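Local coordinates for possible adenyl cyclase-associated protein (Cryptosporidium parvum, PDB 2B0R) that probably sequesters monomeric (G-) actin, as expected of the C-terminal domain of cyclase-associated proteins, at residues R35-N40 with N98-I103; S83-E88 with C102-N107; S111-V116 with G127-I132. One frame throughout, in Å; residues are numbered along the deposited sequence.

Interaction 1 of 3, residues R35-N40 with N98-I103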
# COMPACT_ATOMS: atom_id res chain seq x y z
N ARG A 35 -9.34 -1.41 -16.02
CA ARG A 35 -10.43 -1.56 -14.99
C ARG A 35 -11.57 -0.54 -15.14
O ARG A 35 -11.33 0.66 -15.14
CB ARG A 35 -9.86 -1.50 -13.56
CG ARG A 35 -10.95 -1.33 -12.46
CD ARG A 35 -10.40 -0.67 -11.19
NE ARG A 35 -11.38 0.28 -10.67
CZ ARG A 35 -11.18 1.13 -9.66
NH1 ARG A 35 -10.02 1.18 -9.01
NH2 ARG A 35 -12.15 1.92 -9.29
N GLN A 36 -12.80 -1.04 -15.22
CA GLN A 36 -13.98 -0.22 -15.59
C GLN A 36 -14.81 0.26 -14.38
O GLN A 36 -15.29 -0.54 -13.57
CB GLN A 36 -14.88 -0.94 -16.63
CG GLN A 36 -14.14 -1.50 -17.87
CD GLN A 36 -13.32 -0.44 -18.61
OE1 GLN A 36 -13.87 0.42 -19.32
NE2 GLN A 36 -11.99 -0.49 -18.46
N VAL A 37 -14.99 1.57 -14.29
CA VAL A 37 -15.60 2.15 -13.11
C VAL A 37 -17.09 1.86 -13.07
O VAL A 37 -17.79 2.00 -14.08
CB VAL A 37 -15.27 3.66 -13.00
CG1 VAL A 37 -16.43 4.46 -12.44
CG2 VAL A 37 -14.05 3.85 -12.15
N VAL A 38 -17.56 1.41 -11.90
CA VAL A 38 -18.99 1.23 -11.65
C VAL A 38 -19.62 2.61 -11.40
O VAL A 38 -19.47 3.18 -10.30
CB VAL A 38 -19.25 0.24 -10.42
CG1 VAL A 38 -20.71 0.31 -9.93
CG2 VAL A 38 -18.86 -1.22 -10.78
N THR A 39 -20.31 3.15 -12.41
CA THR A 39 -20.96 4.48 -12.32
C THR A 39 -22.15 4.46 -11.38
O THR A 39 -22.49 3.40 -10.81
CB THR A 39 -21.44 4.96 -13.67
OG1 THR A 39 -22.13 3.90 -14.33
CG2 THR A 39 -20.25 5.42 -14.52
N ASN A 40 -22.80 5.61 -11.23
CA ASN A 40 -23.85 5.76 -10.20
C ASN A 40 -25.05 6.63 -10.58
O ASN A 40 -25.98 6.81 -9.77
CB ASN A 40 -23.24 6.29 -8.89
CG ASN A 40 -23.08 5.22 -7.84
OD1 ASN A 40 -22.30 4.26 -8.01
ND2 ASN A 40 -23.81 5.37 -6.73
N ASN A 98 -12.39 6.81 -6.66
CA ASN A 98 -12.82 5.82 -7.63
C ASN A 98 -12.78 6.40 -9.04
O ASN A 98 -13.79 6.44 -9.74
CB ASN A 98 -14.23 5.31 -7.25
CG ASN A 98 -14.65 4.11 -8.08
OD1 ASN A 98 -13.82 3.46 -8.71
ND2 ASN A 98 -15.96 3.82 -8.09
N CYS A 99 -11.62 6.87 -9.46
CA CYS A 99 -11.51 7.42 -10.78
C CYS A 99 -10.40 6.70 -11.51
O CYS A 99 -9.42 6.26 -10.88
CB CYS A 99 -11.27 8.93 -10.71
SG CYS A 99 -12.72 9.84 -10.12
N VAL A 100 -10.55 6.53 -12.83
CA VAL A 100 -9.62 5.70 -13.56
C VAL A 100 -9.19 6.32 -14.87
O VAL A 100 -10.01 6.70 -15.68
CB VAL A 100 -10.17 4.26 -13.77
CG1 VAL A 100 -9.11 3.36 -14.44
CG2 VAL A 100 -10.57 3.63 -12.42
N GLY A 101 -7.89 6.41 -15.07
CA GLY A 101 -7.34 7.07 -16.24
C GLY A 101 -7.96 8.43 -16.40
O GLY A 101 -8.52 8.74 -17.46
N CYS A 102 -7.93 9.23 -15.33
CA CYS A 102 -8.41 10.62 -15.42
C CYS A 102 -7.26 11.59 -15.34
O CYS A 102 -6.16 11.21 -14.91
CB CYS A 102 -9.40 10.91 -14.32
SG CYS A 102 -11.00 10.27 -14.70
N ILE A 103 -7.50 12.82 -15.81
CA ILE A 103 -6.53 13.92 -15.71
C ILE A 103 -7.22 15.06 -15.03
O ILE A 103 -8.37 15.39 -15.37
CB ILE A 103 -6.03 14.40 -17.07
CG1 ILE A 103 -5.29 13.25 -17.80
CG2 ILE A 103 -5.09 15.63 -16.92
CD1 ILE A 103 -5.11 13.49 -19.32

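Interaction 2 of 3, residues S83-E88 with C102-N107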
# COMPACT_ATOMS: atom_id res chain seq x y z
N SER A 83 -11.41 11.06 -18.57
CA SER A 83 -11.85 12.44 -18.79
C SER A 83 -10.89 13.44 -18.16
O SER A 83 -10.30 13.15 -17.12
CB SER A 83 -13.24 12.66 -18.20
OG SER A 83 -13.97 11.46 -18.21
N ARG A 84 -10.72 14.60 -18.81
CA ARG A 84 -10.02 15.73 -18.21
C ARG A 84 -11.05 16.46 -17.33
O ARG A 84 -12.17 16.75 -17.78
CB ARG A 84 -9.37 16.66 -19.29
CG ARG A 84 -8.06 17.45 -18.77
CD ARG A 84 -7.25 18.35 -19.83
NE ARG A 84 -5.81 18.55 -19.46
CZ ARG A 84 -4.74 18.13 -20.18
NH1 ARG A 84 -4.92 17.52 -21.36
NH2 ARG A 84 -3.48 18.35 -19.74
N ILE A 85 -10.70 16.68 -16.06
CA ILE A 85 -11.46 17.58 -15.18
C ILE A 85 -10.60 18.79 -14.79
O ILE A 85 -9.39 18.66 -14.57
CB ILE A 85 -11.98 16.87 -13.92
CG1 ILE A 85 -13.01 15.79 -14.30
CG2 ILE A 85 -12.59 17.86 -12.95
CD1 ILE A 85 -12.39 14.44 -14.62
N ILE A 86 -11.23 19.96 -14.73
CA ILE A 86 -10.54 21.21 -14.54
C ILE A 86 -11.27 22.01 -13.53
O ILE A 86 -12.46 22.33 -13.71
CB ILE A 86 -10.49 22.05 -15.83
CG1 ILE A 86 -9.85 21.27 -16.98
CG2 ILE A 86 -9.72 23.34 -15.61
CD1 ILE A 86 -9.81 22.04 -18.35
N VAL A 87 -10.57 22.36 -12.46
CA VAL A 87 -11.13 23.22 -11.41
C VAL A 87 -10.44 24.58 -11.50
O VAL A 87 -9.22 24.69 -11.37
CB VAL A 87 -11.01 22.54 -10.01
CG1 VAL A 87 -11.53 23.42 -8.92
CG2 VAL A 87 -11.78 21.25 -10.01
N GLU A 88 -11.20 25.62 -11.78
CA GLU A 88 -10.59 26.93 -12.03
C GLU A 88 -10.23 27.66 -10.75
O GLU A 88 -9.15 28.24 -10.65
CB GLU A 88 -11.48 27.78 -12.92
CG GLU A 88 -11.56 27.21 -14.32
CD GLU A 88 -11.91 28.24 -15.42
OE1 GLU A 88 -12.61 29.26 -15.15
OE2 GLU A 88 -11.48 27.98 -16.57
N CYS A 102 -7.93 9.23 -15.33
CA CYS A 102 -8.41 10.62 -15.42
C CYS A 102 -7.26 11.59 -15.34
O CYS A 102 -6.16 11.21 -14.91
CB CYS A 102 -9.40 10.91 -14.32
SG CYS A 102 -11.00 10.27 -14.70
N ILE A 103 -7.50 12.82 -15.81
CA ILE A 103 -6.53 13.92 -15.71
C ILE A 103 -7.22 15.06 -15.03
O ILE A 103 -8.37 15.39 -15.37
CB ILE A 103 -6.03 14.40 -17.07
CG1 ILE A 103 -5.29 13.25 -17.80
CG2 ILE A 103 -5.09 15.63 -16.92
CD1 ILE A 103 -5.11 13.49 -19.32
N PHE A 104 -6.55 15.65 -14.05
CA PHE A 104 -7.12 16.76 -13.31
C PHE A 104 -6.21 17.96 -13.44
O PHE A 104 -5.00 17.83 -13.24
CB PHE A 104 -7.31 16.41 -11.82
CG PHE A 104 -8.21 15.22 -11.59
CD1 PHE A 104 -7.68 13.94 -11.48
CD2 PHE A 104 -9.57 15.39 -11.48
CE1 PHE A 104 -8.52 12.84 -11.27
CE2 PHE A 104 -10.40 14.31 -11.28
CZ PHE A 104 -9.87 13.04 -11.18
N LEU A 105 -6.77 19.11 -13.78
CA LEU A 105 -6.03 20.35 -13.67
C LEU A 105 -6.71 21.15 -12.62
O LEU A 105 -7.92 21.31 -12.66
CB LEU A 105 -5.99 21.12 -14.99
CG LEU A 105 -5.08 22.36 -15.05
CD1 LEU A 105 -3.62 22.00 -15.33
CD2 LEU A 105 -5.56 23.34 -16.13
N VAL A 106 -5.94 21.62 -11.65
CA VAL A 106 -6.50 22.39 -10.54
C VAL A 106 -5.70 23.66 -10.29
O VAL A 106 -4.51 23.76 -10.64
CB VAL A 106 -6.61 21.57 -9.21
CG1 VAL A 106 -7.44 20.30 -9.41
CG2 VAL A 106 -5.25 21.25 -8.63
N ASN A 107 -6.37 24.63 -9.70
CA ASN A 107 -5.70 25.85 -9.27
C ASN A 107 -4.85 25.55 -8.01
O ASN A 107 -3.63 25.30 -8.09
CB ASN A 107 -6.75 26.91 -9.00
CG ASN A 107 -6.15 28.25 -8.69
OD1 ASN A 107 -4.99 28.36 -8.31
ND2 ASN A 107 -6.95 29.27 -8.82

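Interaction 3 of 3, residues S111-V116 with G127-I132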
# COMPACT_ATOMS: atom_id res chain seq x y z
N SER A 111 -6.27 23.47 2.00
CA SER A 111 -5.66 22.41 2.80
C SER A 111 -5.15 21.27 1.95
O SER A 111 -3.95 21.20 1.64
CB SER A 111 -6.59 21.95 3.93
OG SER A 111 -7.88 21.77 3.41
N SER A 112 -6.04 20.38 1.52
CA SER A 112 -5.53 19.18 0.90
C SER A 112 -6.31 18.63 -0.31
O SER A 112 -7.47 18.98 -0.52
CB SER A 112 -5.41 18.10 1.97
OG SER A 112 -6.70 17.61 2.26
N ILE A 113 -5.66 17.78 -1.09
CA ILE A 113 -6.37 16.96 -2.05
C ILE A 113 -6.23 15.53 -1.62
O ILE A 113 -5.14 15.04 -1.32
CB ILE A 113 -5.84 17.12 -3.49
CG1 ILE A 113 -6.07 18.57 -3.97
CG2 ILE A 113 -6.50 16.07 -4.45
CD1 ILE A 113 -5.19 18.96 -5.07
N GLU A 114 -7.35 14.85 -1.59
CA GLU A 114 -7.43 13.53 -1.09
C GLU A 114 -7.75 12.62 -2.26
O GLU A 114 -8.78 12.80 -2.97
CB GLU A 114 -8.55 13.48 -0.07
CG GLU A 114 -8.48 12.36 0.94
CD GLU A 114 -9.44 12.62 2.11
OE1 GLU A 114 -10.05 11.64 2.61
OE2 GLU A 114 -9.60 13.82 2.51
N ILE A 115 -6.87 11.64 -2.48
CA ILE A 115 -7.08 10.68 -3.56
C ILE A 115 -7.28 9.28 -2.97
O ILE A 115 -6.42 8.77 -2.26
CB ILE A 115 -5.96 10.79 -4.66
CG1 ILE A 115 -5.79 12.27 -5.07
CG2 ILE A 115 -6.30 9.93 -5.85
CD1 ILE A 115 -4.86 12.54 -6.21
N VAL A 116 -8.43 8.69 -3.23
CA VAL A 116 -8.75 7.38 -2.66
C VAL A 116 -9.26 6.39 -3.71
O VAL A 116 -10.19 6.70 -4.48
CB VAL A 116 -9.85 7.46 -1.57
CG1 VAL A 116 -9.96 6.11 -0.84
CG2 VAL A 116 -9.55 8.54 -0.60
N GLY A 127 -1.35 26.46 -8.97
CA GLY A 127 -1.13 27.26 -7.76
C GLY A 127 -0.56 26.49 -6.58
O GLY A 127 0.35 25.66 -6.74
N ILE A 128 -1.09 26.75 -5.39
CA ILE A 128 -0.63 26.09 -4.19
C ILE A 128 -1.51 24.89 -3.78
O ILE A 128 -2.75 24.99 -3.69
CB ILE A 128 -0.49 27.07 -2.96
CG1 ILE A 128 0.04 28.45 -3.39
CG2 ILE A 128 0.43 26.45 -1.88
CD1 ILE A 128 -0.12 29.61 -2.26
N VAL A 129 -0.86 23.76 -3.53
CA VAL A 129 -1.50 22.62 -2.87
C VAL A 129 -0.62 22.20 -1.70
O VAL A 129 0.42 21.61 -1.90
CB VAL A 129 -1.76 21.43 -3.84
CG1 VAL A 129 -2.37 20.27 -3.07
CG2 VAL A 129 -2.71 21.83 -5.00
N PRO A 130 -1.00 22.59 -0.47
CA PRO A 130 -0.13 22.28 0.70
C PRO A 130 0.12 20.77 0.92
O PRO A 130 1.29 20.35 1.11
CB PRO A 130 -0.90 22.89 1.89
CG PRO A 130 -1.83 23.92 1.27
CD PRO A 130 -2.20 23.37 -0.10
N THR A 131 -0.95 19.98 0.81
CA THR A 131 -0.98 18.58 1.20
C THR A 131 -1.71 17.75 0.17
O THR A 131 -2.82 18.13 -0.28
CB THR A 131 -1.80 18.46 2.56
OG1 THR A 131 -1.05 19.08 3.60
CG2 THR A 131 -2.10 17.05 2.96
N ILE A 132 -1.15 16.61 -0.19
CA ILE A 132 -1.88 15.59 -0.96
C ILE A 132 -1.83 14.23 -0.27
O ILE A 132 -0.79 13.81 0.26
CB ILE A 132 -1.33 15.39 -2.39
CG1 ILE A 132 -1.40 16.68 -3.20
CG2 ILE A 132 -2.09 14.22 -3.13
CD1 ILE A 132 -0.65 16.58 -4.56

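Interaction 1 of 3, residues R35-N40 with N98-I103
V100 holds the middle of this contact: its CG2 methyl sits over the centre of one face of the R35 guanidinium, 3.7 Å above the plane, and also meets V37. The R35 side chain crosses that of V100 at about a right angle, with the methyl over the flat of the guanidinium. This lie follows from the arginine torsions: CG is anti to the backbone N (chi1 167°) and the chain bends at chi3, which lays the head group across the valine. The second methyl, V100 CG1, faces the backbone instead, 3.6 Å from R35 O. V37 slides past V100 in the opposite direction, and their CG2 methyls meet at 3.5 Å. The same methyl of V37 touches the amide of N98, its CG2 lying 3.5 Å from N98 OD1. N98 comes at the edge of the R35 guanidinium, with the two flat groups modelled 28° from coplanar, but NH2 and OD1 are placed too close together for the details of their meeting to be trusted. The polar end of R35 has a firmer partner in D119, to which NH1 makes a salt bridge. In fold terms, the irregular segment 35-40, where the model begins, is laid along a corner of a right-handed parallel beta-helix, the fold of the C-terminal domain of cyclase-associated proteins, at the place where strand 93-100 ends and the chain passes into strand 102-106. G101, with positive phi, lies at the corner between the two strands. Q81 of the neighbouring strand 74-81 ties segment 35-40 down from the preceding coil: its side-chain amide accepts from V37 N through OE1 and donates to R35 O through NE2, while its side chain also touches V100.

Interaction 2 of 3, residues S83-E88 with C102-N107
Backbone hydrogen bonds between S83-E88 and C102-N107 join two parallel strands that are in register, R84 with I103, I85 with F104 and I86 with L105. The bonds pass back and forth between the strands: I103 N donates to S83 O, I85 N to I103 O, L105 N to I85 O (2.8 Å) and V87 N to L105 O; the bond from N107 N to V87 O is weak. A side-chain bond takes over at the end, where N107 ND2 reaches E88 O (3.0 Å) in the carbonyl plane; CG of N107 is anti to its backbone N (chi1 -174°), which extends the amide toward E88.

Apolar contacts line both faces. Among the buried residues, I85 and F104 lie side by side and point the same way, I85 CB meeting ring atom CD2 of F104 at 3.7 Å. On the other face I86 lies alongside L105, while I103 CG2 stands over the R84 guanidinium, offset toward its rim.

Residues in register thus lie side by side on successive coils of this beta-helix. Backbone bonds set the spacing; I85, V87, F104 and V106 face the buried interior, while the face with R84, I86, I103 and L105 is at least partly exposed.

Interaction 3 of 3, residues S111-V116 with G127-I132
I113 N donates to T131 O (3.0 Å), tilted 18° from the carbonyl plane, whereas the second backbone bond between S111-V116 and G127-I132, from T131 N to S111 O, is weak. CA-H...O contacts reinforce this short parallel pairing: S112 CA lies 3.1 Å from T131 O, and I132 CA approaches I113 O. P130 has no amide hydrogen to offer, and its ring packs instead against the same S111 carbonyl, with CD 3.3 Å from S111 O. These strands are successive rungs of one sheet of the right-handed parallel beta-helix, with strand 93-100 on the far side of 112-116 and strand 121-125, of the facing sheet, reached across the interior by I113 and I132. The apolar contacts lie on that inner face. I113 and V129 cross at about a right angle, and the CD1 methyl of I113 comes up to both branches of V129, 3.7 Å from CG1 and 3.8 Å from CG2. With chi1 -64° and chi2 159° the isoleucine is extended out to CD1, which carries this methyl to the valine. I115 CD1 touches I132 CG2 more loosely, at 4.5 Å. On the other face of the sheet S112 and T131 pair through carbon: CB of the serine meets the CG2 methyl of the threonine at 3.6 Å.

Interactions 1 and 2, with centres about 14 Å apart, share C102 and I103 on one right-handed parallel beta-helix; interaction 1 lies at the corner between strands 93-100 and 102-106, and interaction 2 pairs the latter with 84-87. Interaction 3, about 13 Å from interaction 2 and 20 Å from interaction 1, follows both along the chain and belongs to the sheet opposite interaction 2, which interaction 1 also reaches through 93-100. V106 and I113 pack across the interior, and probable backbone bonds run from N98 N to V116 O and from G127 N to N107 O. Interactions 2 and 3 thus build facing sheets of the coils, while interaction 1 lays the start of the modelled chain on a corner.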